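Local coordinates for protein metal-dependent hydrolase (PDB 2F6K) that probably catalyses a metal-dependent decarboxylation of the aminocarboxymuconate semialdehyde type, using a manganese-containing active site of the amidohydrolase family, at residues His9-Tyr15 / Leu54-Pro59; Val121-Asn126 / Val151-Glu157; Lys200-Ala206 / Val236-Ala241. All blocks are in the same frame, centred on the assembly; numbering follows the deposited sequence.

Interaction 1. Residues His9-Tyr15 / Leu54-Pro59. With MN (manganese (II) ion), chain C.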
loop_
_atom_site.group_PDB
_atom_site.type_symbol
_atom_site.label_atom_id
_atom_site.label_comp_id
_atom_site.label_asym_id
_atom_site.label_seq_id
_atom_site.Cartn_x
_atom_site.Cartn_y
_atom_site.Cartn_z
ATOM N N HIS A 9 -25.511 16.640 -4.667
ATOM C CA HIS A 9 -24.491 17.364 -3.906
ATOM C C HIS A 9 -24.355 18.883 -4.054
ATOM O O HIS A 9 -24.885 19.499 -4.985
ATOM C CB HIS A 9 -23.120 16.749 -4.194
ATOM C CG HIS A 9 -23.056 15.264 -4.007
ATOM N ND1 HIS A 9 -23.249 14.655 -2.787
ATOM C CD2 HIS A 9 -22.792 14.266 -4.886
ATOM C CE1 HIS A 9 -23.106 13.347 -2.921
ATOM N NE2 HIS A 9 -22.828 13.084 -4.185
ATOM N N TYR A 10 -23.612 19.467 -3.115
ATOM C CA TYR A 10 -23.332 20.900 -3.108
ATOM C C TYR A 10 -21.857 21.071 -2.749
ATOM O O TYR A 10 -21.257 20.177 -2.157
ATOM C CB TYR A 10 -24.219 21.632 -2.089
ATOM C CG TYR A 10 -23.991 21.266 -0.634
ATOM C CD1 TYR A 10 -23.530 22.212 0.280
ATOM C CD2 TYR A 10 -24.252 19.981 -0.168
ATOM C CE1 TYR A 10 -23.334 21.890 1.624
ATOM C CE2 TYR A 10 -24.058 19.651 1.176
ATOM C CZ TYR A 10 -23.601 20.610 2.063
ATOM O OH TYR A 10 -23.418 20.285 3.386
ATOM N N LEU A 11 -21.267 22.203 -3.122
ATOM C CA LEU A 11 -19.857 22.442 -2.825
ATOM C C LEU A 11 -19.592 23.807 -2.199
ATOM O O LEU A 11 -19.574 24.817 -2.895
ATOM C CB LEU A 11 -19.004 22.302 -4.095
ATOM C CG LEU A 11 -18.815 20.899 -4.692
ATOM C CD1 LEU A 11 -20.079 20.448 -5.407
ATOM C CD2 LEU A 11 -17.660 20.912 -5.669
ATOM N N PRO A 12 -19.400 23.853 -0.866
ATOM C CA PRO A 12 -19.125 25.111 -0.161
ATOM C C PRO A 12 -17.841 25.719 -0.737
ATOM O O PRO A 12 -16.939 24.993 -1.170
ATOM C CB PRO A 12 -18.937 24.661 1.289
ATOM C CG PRO A 12 -19.853 23.485 1.397
ATOM C CD PRO A 12 -19.570 22.745 0.093
ATOM N N THR A 13 -17.743 27.041 -0.746
ATOM C CA THR A 13 -16.553 27.663 -1.299
ATOM C C THR A 13 -15.293 27.239 -0.552
ATOM O O THR A 13 -14.252 27.018 -1.171
ATOM C CB THR A 13 -16.674 29.199 -1.305
ATOM O OG1 THR A 13 -17.118 29.645 -0.023
ATOM C CG2 THR A 13 -17.669 29.646 -2.361
ATOM N N SER A 14 -15.386 27.106 0.769
ATOM C CA SER A 14 -14.236 26.701 1.573
ATOM C C SER A 14 -13.809 25.285 1.214
ATOM O O SER A 14 -12.631 24.951 1.280
ATOM C CB SER A 14 -14.569 26.767 3.069
ATOM O OG SER A 14 -15.668 25.932 3.398
ATOM N N TYR A 15 -14.776 24.451 0.850
ATOM C CA TYR A 15 -14.490 23.072 0.468
ATOM C C TYR A 15 -13.744 23.058 -0.869
ATOM O O TYR A 15 -12.782 22.306 -1.046
ATOM C CB TYR A 15 -15.798 22.288 0.346
ATOM C CG TYR A 15 -15.638 20.872 -0.156
ATOM C CD1 TYR A 15 -15.017 19.899 0.625
ATOM C CD2 TYR A 15 -16.122 20.501 -1.407
ATOM C CE1 TYR A 15 -14.882 18.590 0.172
ATOM C CE2 TYR A 15 -15.996 19.197 -1.870
ATOM C CZ TYR A 15 -15.378 18.243 -1.076
ATOM O OH TYR A 15 -15.284 16.937 -1.519
ATOM N N LEU A 54 -29.630 17.444 0.101
ATOM C CA LEU A 54 -28.229 17.721 -0.182
ATOM C C LEU A 54 -27.230 17.074 0.777
ATOM O O LEU A 54 -27.506 16.884 1.966
ATOM C CB LEU A 54 -28.008 19.232 -0.205
ATOM C CG LEU A 54 -28.790 19.994 -1.279
ATOM C CD1 LEU A 54 -28.726 21.475 -0.987
ATOM C CD2 LEU A 54 -28.224 19.692 -2.670
ATOM N N SER A 55 -26.062 16.729 0.241
ATOM C CA SER A 55 -24.997 16.129 1.030
ATOM C C SER A 55 -23.654 16.468 0.400
ATOM O O SER A 55 -23.564 16.724 -0.804
ATOM C CB SER A 55 -25.150 14.608 1.092
ATOM O OG SER A 55 -24.796 14.017 -0.142
ATOM N N LEU A 56 -22.611 16.473 1.220
ATOM C CA LEU A 56 -21.267 16.766 0.743
ATOM C C LEU A 56 -20.713 15.474 0.145
ATOM O O LEU A 56 -20.803 14.408 0.760
ATOM C CB LEU A 56 -20.396 17.239 1.910
ATOM C CG LEU A 56 -19.029 17.852 1.612
ATOM C CD1 LEU A 56 -19.205 19.177 0.879
ATOM C CD2 LEU A 56 -18.283 18.070 2.911
ATOM N N SER A 57 -20.161 15.570 -1.060
ATOM C CA SER A 57 -19.596 14.407 -1.752
ATOM C C SER A 57 -18.159 14.137 -1.299
ATOM O O SER A 57 -17.657 14.778 -0.377
ATOM C CB SER A 57 -19.617 14.650 -3.267
ATOM O OG SER A 57 -19.108 13.536 -3.985
ATOM N N SER A 58 -17.496 13.182 -1.941
ATOM C CA SER A 58 -16.118 12.881 -1.592
ATOM C C SER A 58 -15.255 13.678 -2.556
ATOM O O SER A 58 -15.734 14.108 -3.601
ATOM C CB SER A 58 -15.830 11.385 -1.741
ATOM O OG SER A 58 -15.863 10.979 -3.095
ATOM N N PRO A 59 -13.966 13.869 -2.231
ATOM C CA PRO A 59 -13.244 13.386 -1.043
ATOM C C PRO A 59 -13.745 13.994 0.261
ATOM O O PRO A 59 -14.174 15.143 0.288
ATOM C CB PRO A 59 -11.792 13.797 -1.317
ATOM C CG PRO A 59 -11.744 14.016 -2.809
ATOM C CD PRO A 59 -13.070 14.656 -3.093
HETATM MN MN MN C . -22.238 11.075 -5.076
HETATM O O HOH W 1 -19.935 17.922 -2.765
HETATM O O HOH W 2 -22.955 17.178 4.298
HETATM O O HOH W 3 -20.437 12.315 -5.803
HETATM O O HOH W 4 -21.430 9.515 -6.200
#
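His9 sets its imidazole with one edge to Ser55 and one face to Ser57, and turns its far nitrogen to the metal. His9 ND1 donates to Ser55 O at 2.9 Å; the oxygen lies in the ring plane, whereas the donor stands well above the carbonyl plane. Ser57 CB covers one ring face in a CH-pi contact, 3.5 Å from the centroid of the His9 ring. This edge bond and the methylene over the face together limit rotation of the ring and aim His9 NE2 at manganese, 2.3 Å away. Ser57 OG lies 2.6 Å from one of the two waters on the ion. In Tyr10 a first torsion of 65° lays the ring edge on Ser55, with Tyr10 CE2 3.3 Å from Ser55 C. The Tyr10 hydroxyl bonds to Ala76 O, and a water links Tyr10 O to Ser57 N. Pro12, the N-cap of helix 13-22, presses CD on the CD1 methyl of Leu56. The same methyl stands over the Tyr15 ring, Leu56 CD1 being 4.0 Å from its centroid. From the edge of that ring Tyr15 OH donates to Pro59 O at 2.8 Å, just beyond the cis peptide bond between Ser58 and Pro59. With His7, His154 and Asp266 completing the protein ligands, this is the C-terminal rim of the first two strands of an amidohydrolase TIM barrel.

Interaction 2. Residues Val121-Asn126 / Val151-Glu157. With MN (manganese (II) ion), chain C.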
loop_
_atom_site.group_PDB
_atom_site.type_symbol
_atom_site.label_atom_id
_atom_site.label_comp_id
_atom_site.label_asym_id
_atom_site.label_seq_id
_atom_site.Cartn_x
_atom_site.Cartn_y
_atom_site.Cartn_z
ATOM N N VAL A 121 -27.250 12.320 8.614
ATOM C CA VAL A 121 -25.850 12.562 8.317
ATOM C C VAL A 121 -25.363 11.781 7.106
ATOM O O VAL A 121 -25.977 10.792 6.689
ATOM C CB VAL A 121 -24.935 12.188 9.515
ATOM C CG1 VAL A 121 -25.337 12.973 10.747
ATOM C CG2 VAL A 121 -25.005 10.696 9.780
ATOM N N THR A 122 -24.263 12.256 6.534
ATOM C CA THR A 122 -23.637 11.586 5.408
ATOM C C THR A 122 -22.234 11.262 5.891
ATOM O O THR A 122 -21.606 12.085 6.553
ATOM C CB THR A 122 -23.555 12.481 4.148
ATOM O OG1 THR A 122 -22.811 11.790 3.134
ATOM C CG2 THR A 122 -22.864 13.785 4.443
ATOM N N VAL A 123 -21.754 10.065 5.584
ATOM C CA VAL A 123 -20.421 9.669 6.015
ATOM C C VAL A 123 -19.628 8.996 4.897
ATOM O O VAL A 123 -20.192 8.343 4.006
ATOM C CB VAL A 123 -20.493 8.712 7.242
ATOM C CG1 VAL A 123 -21.190 9.414 8.397
ATOM C CG2 VAL A 123 -21.241 7.418 6.880
ATOM N N PRO A 124 -18.299 9.150 4.926
ATOM C CA PRO A 124 -17.449 8.544 3.905
ATOM C C PRO A 124 -17.234 7.075 4.212
ATOM O O PRO A 124 -17.088 6.699 5.377
ATOM C CB PRO A 124 -16.159 9.343 4.029
ATOM C CG PRO A 124 -16.072 9.575 5.503
ATOM C CD PRO A 124 -17.501 9.966 5.860
ATOM N N THR A 125 -17.221 6.242 3.174
ATOM C CA THR A 125 -16.994 4.818 3.366
ATOM C C THR A 125 -15.696 4.694 4.141
ATOM O O THR A 125 -15.558 3.831 5.005
ATOM C CB THR A 125 -16.872 4.091 2.027
ATOM O OG1 THR A 125 -16.034 4.852 1.150
ATOM C CG2 THR A 125 -18.253 3.917 1.394
ATOM N N ASN A 126 -14.744 5.570 3.830
ATOM C CA ASN A 126 -13.462 5.591 4.537
ATOM C C ASN A 126 -12.900 6.998 4.461
ATOM O O ASN A 126 -13.023 7.672 3.431
ATOM C CB ASN A 126 -12.463 4.602 3.926
ATOM C CG ASN A 126 -11.502 5.263 2.952
ATOM O OD1 ASN A 126 -10.586 5.989 3.350
ATOM N ND2 ASN A 126 -11.709 5.018 1.668
ATOM N N VAL A 151 -28.319 7.524 8.030
ATOM C CA VAL A 151 -26.890 7.618 7.786
ATOM C C VAL A 151 -26.627 7.194 6.346
ATOM O O VAL A 151 -26.804 6.027 5.985
ATOM C CB VAL A 151 -26.101 6.710 8.741
ATOM C CG1 VAL A 151 -24.655 6.660 8.327
ATOM C CG2 VAL A 151 -26.212 7.233 10.166
ATOM N N ALA A 152 -26.225 8.149 5.515
ATOM C CA ALA A 152 -25.951 7.852 4.112
ATOM C C ALA A 152 -24.461 7.720 3.850
ATOM O O ALA A 152 -23.704 8.680 4.037
ATOM C CB ALA A 152 -26.536 8.942 3.217
ATOM N N LEU A 153 -24.051 6.527 3.426
ATOM C CA LEU A 153 -22.654 6.267 3.105
ATOM C C LEU A 153 -22.352 6.866 1.742
ATOM O O LEU A 153 -23.209 6.873 0.852
ATOM C CB LEU A 153 -22.373 4.762 3.010
ATOM C CG LEU A 153 -22.626 3.802 4.168
ATOM C CD1 LEU A 153 -22.046 2.428 3.807
ATOM C CD2 LEU A 153 -21.980 4.323 5.436
ATOM N N HIS A 154 -21.151 7.400 1.581
ATOM C CA HIS A 154 -20.758 7.904 0.275
ATOM C C HIS A 154 -19.357 7.379 0.009
ATOM O O HIS A 154 -18.430 7.572 0.804
ATOM C CB HIS A 154 -20.789 9.429 0.177
ATOM C CG HIS A 154 -20.799 9.918 -1.237
ATOM N ND1 HIS A 154 -19.713 9.786 -2.078
ATOM C CD2 HIS A 154 -21.789 10.463 -1.986
ATOM C CE1 HIS A 154 -20.034 10.229 -3.282
ATOM N NE2 HIS A 154 -21.288 10.645 -3.253
ATOM N N PRO A 155 -19.189 6.696 -1.127
ATOM C CA PRO A 155 -17.880 6.139 -1.462
ATOM C C PRO A 155 -16.769 7.156 -1.642
ATOM O O PRO A 155 -16.983 8.270 -2.128
ATOM C CB PRO A 155 -18.164 5.347 -2.742
ATOM C CG PRO A 155 -19.209 6.185 -3.411
ATOM C CD PRO A 155 -20.131 6.560 -2.256
ATOM N N ASN A 156 -15.584 6.752 -1.206
ATOM C CA ASN A 156 -14.375 7.541 -1.351
ATOM C C ASN A 156 -13.362 6.604 -1.995
ATOM O O ASN A 156 -13.562 5.382 -2.023
ATOM C CB ASN A 156 -13.839 7.994 0.003
ATOM C CG ASN A 156 -14.437 9.304 0.457
ATOM O OD1 ASN A 156 -13.712 10.244 0.781
ATOM N ND2 ASN A 156 -15.770 9.377 0.484
ATOM N N GLU A 157 -12.280 7.171 -2.516
ATOM C CA GLU A 157 -11.238 6.364 -3.126
ATOM C C GLU A 157 -10.731 5.409 -2.058
ATOM O O GLU A 157 -10.502 5.814 -0.924
ATOM C CB GLU A 157 -10.089 7.258 -3.603
ATOM C CG GLU A 157 -8.792 6.505 -3.875
ATOM C CD GLU A 157 -7.722 7.385 -4.505
ATOM O OE1 GLU A 157 -7.624 8.571 -4.113
ATOM O OE2 GLU A 157 -6.977 6.886 -5.382
HETATM MN MN MN C . -22.238 11.075 -5.076
HETATM O O HOH W 5 -9.057 7.778 1.423
HETATM O O HOH W 4 -21.430 9.515 -6.200
HETATM O O HOH W 3 -20.437 12.315 -5.803
#
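His154 is bonded through its backbone to Val123 and Thr125 and through NE2 to manganese, with His154 NE2 2.1 Å from the ion. Its CG is anti to the backbone N (chi1 -162°), which carries the ring out to the metal, and His154 ND1 donates to Pro155 O at 3.1 Å, fixing the rotation of the imidazole. Behind this first shell lie two neighbouring parallel strands of the TIM barrel, the axes of the short segments 121-124 and 151-154 running at 30°. Backbone hydrogen bonds alternate between them: Ala152 N to Val121 O, Val123 N to Ala152 O, then His154 N to Val123 O. On the face bearing Val121, Val123, Val151 and Leu153, Val123 CG2 meets both Val151 CG1 and Leu153 CD2, the latter at 3.5 Å. Past the strand ends, His154 O takes Thr125 N from one face of its carbonyl plane and Asn156 ND2 from the other. The Asn156 amide also rests on Pro124 CB, and its OD1 accepts from His60 N. Replacing Asn156 by alanine would probably leave His154 O one donor short and His60 N without this acceptor. Thr125 OG1, itself paired with Asp179, accepts from Asn156 N. Farthest out is Asn126, whose OD1 accepts from Gly129 N and whose ND2 also serves Asp179; Asn126 ND2 reaches Glu157 O at 3.0 Å, the oxygen lying in the amide plane.

Interaction 3. Residues Lys200-Ala206 / Val236-Ala241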
loop_
_atom_site.group_PDB
_atom_site.type_symbol
_atom_site.label_atom_id
_atom_site.label_comp_id
_atom_site.label_asym_id
_atom_site.label_seq_id
_atom_site.Cartn_x
_atom_site.Cartn_y
_atom_site.Cartn_z
ATOM N N LYS A 200 -30.884 4.151 10.147
ATOM C CA LYS A 200 -31.374 3.816 8.819
ATOM C C LYS A 200 -30.239 4.131 7.864
ATOM O O LYS A 200 -29.994 5.290 7.525
ATOM C CB LYS A 200 -32.599 4.655 8.493
ATOM C CG LYS A 200 -33.735 4.440 9.468
ATOM C CD LYS A 200 -34.666 5.639 9.498
ATOM C CE LYS A 200 -35.817 5.388 10.444
ATOM N NZ LYS A 200 -35.327 4.860 11.757
ATOM N N VAL A 201 -29.544 3.080 7.445
ATOM C CA VAL A 201 -28.402 3.201 6.559
ATOM C C VAL A 201 -28.741 3.153 5.077
ATOM O O VAL A 201 -29.305 2.181 4.581
ATOM C CB VAL A 201 -27.387 2.084 6.874
ATOM C CG1 VAL A 201 -26.201 2.146 5.931
ATOM C CG2 VAL A 201 -26.941 2.208 8.313
ATOM N N ILE A 202 -28.390 4.217 4.370
ATOM C CA ILE A 202 -28.606 4.280 2.929
ATOM C C ILE A 202 -27.278 3.921 2.241
ATOM O O ILE A 202 -26.276 4.623 2.419
ATOM C CB ILE A 202 -28.998 5.705 2.474
ATOM C CG1 ILE A 202 -30.303 6.143 3.149
ATOM C CG2 ILE A 202 -29.129 5.748 0.953
ATOM C CD1 ILE A 202 -30.697 7.593 2.836
ATOM N N ILE A 203 -27.261 2.829 1.484
ATOM C CA ILE A 203 -26.057 2.429 0.755
ATOM C C ILE A 203 -26.252 2.917 -0.690
ATOM O O ILE A 203 -27.190 2.515 -1.376
ATOM C CB ILE A 203 -25.863 0.904 0.826
ATOM C CG1 ILE A 203 -25.613 0.500 2.286
ATOM C CG2 ILE A 203 -24.691 0.481 -0.037
ATOM C CD1 ILE A 203 -25.499 -0.982 2.512
ATOM N N PRO A 204 -25.363 3.801 -1.164
ATOM C CA PRO A 204 -25.417 4.381 -2.510
ATOM C C PRO A 204 -25.166 3.470 -3.704
ATOM O O PRO A 204 -24.642 2.358 -3.564
ATOM C CB PRO A 204 -24.376 5.491 -2.432
ATOM C CG PRO A 204 -23.315 4.851 -1.595
ATOM C CD PRO A 204 -24.116 4.198 -0.480
ATOM N N HIS A 205 -25.558 3.973 -4.875
ATOM C CA HIS A 205 -25.364 3.294 -6.154
ATOM C C HIS A 205 -25.884 1.860 -6.220
ATOM O O HIS A 205 -25.181 0.946 -6.665
ATOM C CB HIS A 205 -23.877 3.328 -6.523
ATOM C CG HIS A 205 -23.279 4.701 -6.479
ATOM N ND1 HIS A 205 -22.215 5.025 -5.665
ATOM C CD2 HIS A 205 -23.606 5.838 -7.137
ATOM C CE1 HIS A 205 -21.912 6.302 -5.822
ATOM N NE2 HIS A 205 -22.742 6.819 -6.709
ATOM N N ALA A 206 -27.119 1.666 -5.771
ATOM C CA ALA A 206 -27.743 0.348 -5.806
ATOM C C ALA A 206 -26.938 -0.769 -5.139
ATOM O O ALA A 206 -26.985 -1.923 -5.575
ATOM C CB ALA A 206 -28.054 -0.022 -7.246
ATOM N N VAL A 236 -31.479 -2.427 5.437
ATOM C CA VAL A 236 -30.936 -1.149 5.007
ATOM C C VAL A 236 -31.679 -0.551 3.820
ATOM O O VAL A 236 -32.649 -1.121 3.325
ATOM C CB VAL A 236 -29.451 -1.272 4.629
ATOM C CG1 VAL A 236 -28.690 -1.990 5.744
ATOM C CG2 VAL A 236 -29.310 -1.999 3.316
ATOM N N TYR A 237 -31.219 0.616 3.382
ATOM C CA TYR A 237 -31.807 1.306 2.245
ATOM C C TYR A 237 -30.785 1.418 1.119
ATOM O O TYR A 237 -29.588 1.197 1.324
ATOM C CB TYR A 237 -32.270 2.704 2.649
ATOM C CG TYR A 237 -33.489 2.711 3.527
ATOM C CD1 TYR A 237 -33.431 2.243 4.844
ATOM C CD2 TYR A 237 -34.708 3.184 3.046
ATOM C CE1 TYR A 237 -34.561 2.249 5.659
ATOM C CE2 TYR A 237 -35.843 3.194 3.850
ATOM C CZ TYR A 237 -35.763 2.728 5.155
ATOM O OH TYR A 237 -36.886 2.755 5.948
ATOM N N PHE A 238 -31.263 1.783 -0.066
ATOM C CA PHE A 238 -30.397 1.927 -1.224
ATOM C C PHE A 238 -30.864 3.068 -2.109
ATOM O O PHE A 238 -32.058 3.175 -2.397
ATOM C CB PHE A 238 -30.434 0.654 -2.076
ATOM C CG PHE A 238 -29.984 -0.583 -1.359
ATOM C CD1 PHE A 238 -28.630 -0.882 -1.238
ATOM C CD2 PHE A 238 -30.918 -1.447 -0.793
ATOM C CE1 PHE A 238 -28.211 -2.028 -0.563
ATOM C CE2 PHE A 238 -30.516 -2.589 -0.118
ATOM C CZ PHE A 238 -29.161 -2.883 0.000
ATOM N N ASP A 239 -29.952 3.935 -2.535
ATOM C CA ASP A 239 -30.363 4.972 -3.469
ATOM C C ASP A 239 -30.050 4.307 -4.813
ATOM O O ASP A 239 -29.409 3.257 -4.834
ATOM C CB ASP A 239 -29.595 6.282 -3.235
ATOM C CG ASP A 239 -28.188 6.281 -3.801
ATOM O OD1 ASP A 239 -27.337 6.974 -3.200
ATOM O OD2 ASP A 239 -27.925 5.637 -4.837
ATOM N N VAL A 240 -30.509 4.862 -5.925
ATOM C CA VAL A 240 -30.236 4.218 -7.207
ATOM C C VAL A 240 -29.562 5.121 -8.228
ATOM O O VAL A 240 -29.935 5.137 -9.405
ATOM C CB VAL A 240 -31.532 3.637 -7.844
ATOM C CG1 VAL A 240 -32.129 2.582 -6.935
ATOM C CG2 VAL A 240 -32.536 4.748 -8.111
ATOM N N ALA A 241 -28.572 5.882 -7.778
ATOM C CA ALA A 241 -27.835 6.752 -8.680
ATOM C C ALA A 241 -26.893 5.873 -9.516
ATOM O O ALA A 241 -26.523 4.775 -9.093
ATOM C CB ALA A 241 -27.036 7.779 -7.877
HETATM O O HOH W 6 -24.767 2.511 -9.753
#
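Asp239 reaches from the end of strand 237-239 across to Ile202 on strand 200-203 and to Pro204 and His205 after it. Asp239 CB stands 4.2 Å from Ile202 CG2, a distant contact. A first torsion of 78° swings CG round and bends the carboxylate over residues 204-205, where Asp239 CG is 3.6 Å from Pro204 CA. OD1 rests against Pro204 CA and CB and is hydrogen-bonded to His7 ND1. OD2 is gripped twice, from opposite faces of the carboxylate plane: His205 N comes to Asp239 OD2 at 2.9 Å, and Ala241 N meets the same oxygen at 3.0 Å in a nearly straight bond (175°) that closes an Asx turn. Left-handed backbone conformations at His205 and Ala206 shape the turn that also lets Ala206 N donate to Asp239 O at 2.9 Å. Below this end the strands pair in parallel, Tyr237 N to Val201 O and Ile203 N to Tyr237 O, while Ile203 CB packs on Phe238 CD1. The side chain of His205 lies about 5 Å from manganese and its ring has Ala241 O at the edge, with His205 CD2 3.7 Å from that oxygen. Held by His205 N and Ala241 N, Asp239 is placed as a second-shell residue to orient the metal ligand His7, and its negative charge would probably polarise that imidazole.

Overall arrangement
All three contacts reach the parallel eight-stranded sheet of one TIM barrel and follow each other in series along the chain. Interaction 1 lies at the ends of strands 3-9 and 49-55, interaction 2 on 120-124 and 150-154, and interaction 3 on 200-203 and 237-239. Centres of interactions 1 and 2 are 12 Å apart; they meet at the manganese, through two shared waters and where Ser58 packs on Asn156. Interactions 2 and 3, 11 Å between centres, are joined by adjacent strands 150-154 and 200-203. Interactions 1 and 3 do not touch, their nearest atoms about 7 Å apart. Residues distant in sequence thus converge on a single metal site.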